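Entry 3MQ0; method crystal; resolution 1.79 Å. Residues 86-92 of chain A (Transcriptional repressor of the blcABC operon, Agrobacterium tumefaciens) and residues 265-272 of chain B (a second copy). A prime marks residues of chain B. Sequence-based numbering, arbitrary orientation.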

# COMPACT_ATOMS: atom_id res chain seq x y z
N GLY A 86 2.38 13.80 0.80
CA GLY A 86 1.13 13.78 1.55
C GLY A 86 0.37 12.49 1.29
O GLY A 86 0.78 11.68 0.47
N PRO A 87 -0.76 12.30 1.98
CA PRO A 87 -1.52 11.04 1.91
C PRO A 87 -2.26 10.81 0.59
O PRO A 87 -2.59 9.66 0.29
CB PRO A 87 -2.52 11.17 3.07
CG PRO A 87 -2.68 12.63 3.29
CD PRO A 87 -1.35 13.26 2.94
N HIS A 88 -2.52 11.86 -0.18
CA HIS A 88 -3.32 11.73 -1.39
C HIS A 88 -2.83 10.63 -2.34
O HIS A 88 -3.63 9.84 -2.86
CB HIS A 88 -3.41 13.07 -2.13
CG HIS A 88 -4.64 13.20 -2.98
ND1 HIS A 88 -5.48 14.29 -2.89
CD2 HIS A 88 -5.17 12.38 -3.91
CE1 HIS A 88 -6.48 14.13 -3.74
NE2 HIS A 88 -6.32 12.98 -4.36
N SER A 89 -1.52 10.57 -2.59
CA SER A 89 -0.93 9.60 -3.52
C SER A 89 -1.32 8.16 -3.20
O SER A 89 -1.44 7.32 -4.09
CB SER A 89 0.60 9.70 -3.48
OG SER A 89 1.04 10.78 -4.27
N LEU A 90 -1.48 7.88 -1.92
CA LEU A 90 -1.80 6.54 -1.45
C LEU A 90 -3.16 6.11 -2.01
O LEU A 90 -3.38 4.93 -2.28
CB LEU A 90 -1.83 6.54 0.08
CG LEU A 90 -1.76 5.20 0.80
CD1 LEU A 90 -0.61 4.38 0.29
CD2 LEU A 90 -1.63 5.43 2.30
N ARG A 91 -4.07 7.06 -2.17
CA ARG A 91 -5.37 6.81 -2.78
C ARG A 91 -5.24 6.33 -4.23
O ARG A 91 -5.98 5.45 -4.67
CB ARG A 91 -6.23 8.08 -2.77
CG ARG A 91 -6.60 8.57 -1.38
CD ARG A 91 -7.41 9.85 -1.48
NE ARG A 91 -8.55 9.70 -2.39
CZ ARG A 91 -9.40 10.67 -2.69
NH1 ARG A 91 -9.24 11.88 -2.17
NH2 ARG A 91 -10.41 10.44 -3.52
N TRP A 92 -4.31 6.92 -4.96
CA TRP A 92 -4.08 6.51 -6.35
C TRP A 92 -3.41 5.14 -6.40
O TRP A 92 -3.75 4.30 -7.25
CB TRP A 92 -3.22 7.53 -7.08
CG TRP A 92 -3.84 8.88 -7.08
CD1 TRP A 92 -5.17 9.17 -6.95
CD2 TRP A 92 -3.17 10.14 -7.23
NE1 TRP A 92 -5.37 10.52 -7.00
CE2 TRP A 92 -4.16 11.14 -7.17
CE3 TRP A 92 -1.83 10.51 -7.39
CZ2 TRP A 92 -3.85 12.49 -7.28
CZ3 TRP A 92 -1.53 11.85 -7.50
CH2 TRP A 92 -2.53 12.83 -7.45
N SER B 265 -5.36 10.68 11.94
CA SER B 265 -5.35 9.43 11.17
C SER B 265 -5.33 9.67 9.66
O SER B 265 -4.61 9.01 8.91
CB SER B 265 -6.59 8.59 11.53
OG SER B 265 -6.55 8.25 12.91
N GLU B 266 -6.12 10.64 9.22
CA GLU B 266 -6.14 11.02 7.81
C GLU B 266 -4.76 11.45 7.32
O GLU B 266 -4.34 11.12 6.22
CB GLU B 266 -7.17 12.12 7.57
CG GLU B 266 -7.44 12.36 6.10
CD GLU B 266 -8.59 13.32 5.88
OE1 GLU B 266 -8.40 14.54 6.10
OE2 GLU B 266 -9.68 12.86 5.48
N LYS B 267 -4.04 12.17 8.17
CA LYS B 267 -2.69 12.58 7.81
C LYS B 267 -1.76 11.38 7.66
O LYS B 267 -0.74 11.49 7.01
CB LYS B 267 -2.14 13.55 8.86
CG LYS B 267 -2.86 14.88 8.86
CD LYS B 267 -2.25 15.83 9.89
CE LYS B 267 -2.88 17.22 9.78
NZ LYS B 267 -2.48 18.10 10.92
N LEU B 268 -2.13 10.25 8.24
CA LEU B 268 -1.30 9.05 8.21
C LEU B 268 -1.74 8.06 7.15
O LEU B 268 -1.18 6.96 7.04
CB LEU B 268 -1.26 8.38 9.58
CG LEU B 268 -0.77 9.25 10.74
CD1 LEU B 268 -0.87 8.47 12.05
CD2 LEU B 268 0.66 9.71 10.49
N GLY B 269 -2.76 8.43 6.38
CA GLY B 269 -3.21 7.60 5.28
C GLY B 269 -4.56 6.94 5.47
O GLY B 269 -5.09 6.35 4.53
N TYR B 270 -5.12 7.03 6.67
CA TYR B 270 -6.44 6.45 6.93
C TYR B 270 -7.52 7.15 6.10
O TYR B 270 -7.58 8.37 6.03
CB TYR B 270 -6.77 6.54 8.42
CG TYR B 270 -8.14 5.99 8.78
CD1 TYR B 270 -8.44 4.65 8.58
CD2 TYR B 270 -9.11 6.81 9.32
CE1 TYR B 270 -9.68 4.14 8.92
CE2 TYR B 270 -10.36 6.31 9.66
CZ TYR B 270 -10.63 4.97 9.45
OH TYR B 270 -11.87 4.47 9.78
N ARG B 271 -8.38 6.34 5.47
CA ARG B 271 -9.51 6.84 4.70
C ARG B 271 -10.81 6.35 5.33
O ARG B 271 -11.17 5.19 5.18
CB ARG B 271 -9.44 6.33 3.26
CG ARG B 271 -8.24 6.83 2.48
CD ARG B 271 -8.42 8.28 2.13
NE ARG B 271 -9.65 8.48 1.36
CZ ARG B 271 -10.16 9.66 1.06
NH1 ARG B 271 -9.56 10.77 1.46
NH2 ARG B 271 -11.28 9.74 0.36
N SER B 272 -11.50 7.24 6.03
CA SER B 272 -12.69 6.87 6.79
C SER B 272 -13.89 6.63 5.89
O SER B 272 -14.87 7.38 5.92
CB SER B 272 -13.01 7.94 7.84

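The chain B stretch enters this contact as the last turn of a helix, and no hydrogen bond crosses to chain A; packing and one stacked pair make up the contact. Ser265′ lies out of reach of chain A, but its carbonyl O shapes the turn: Ser265′ O accepts hydrogen bonds from Leu268′ N (2.9 Å) and Tyr270′ N (3.0 Å). The CA-to-CB bond of Glu266′ points sideways, and its backbone makes the closer approach: Glu266′ O lies 3.6 Å from Pro87 CB. Glu266′ O also accepts a hydrogen bond from Gly269′ N at 3.1 Å. The CA-to-CB bond of Lys267′ points away; Lys267′ O is 4.3 Å from Pro87 CB. Proline suits this place because its compact, nonpolar ring, whose CA-to-CB bond points toward chain B, can rest against the backbone at a helix end.

Gly269′ is where the chain leaves the helix, in a Schellman motif. Its phi of 110° would jam a CB against the preceding carbonyl O, which by itself calls for glycine. The interface adds a second reason: an ideal CB would sit 3.0 Å from Leu90 CD2, a clash. With no side chain there, Gly269′ CA lies 4.0 Å from Leu90 CD2 and 4.3 Å from Pro87 CB, so the buried leucine, its CA-to-CB bond also pointing toward chain B, packs directly on the backbone.

The CA-to-CB bond of Tyr270′ points away, whereas that of Arg271′ points toward chain A, and its side chain meets Arg91. Their guanidinium groups stack, centres 4.0 Å apart and planes at 15°, with Arg271′ NH2 3.7 Å from Arg91 CZ. The like charges come close, Arg91 NH1 to Arg271′ NH1 being 3.8 Å, yet flat, delocalised guanidinium groups can stack face to face. Arginine's long chain also suits the site: the CA-to-CB bond of Arg91 points sideways, but the end of the side chain comes nearer.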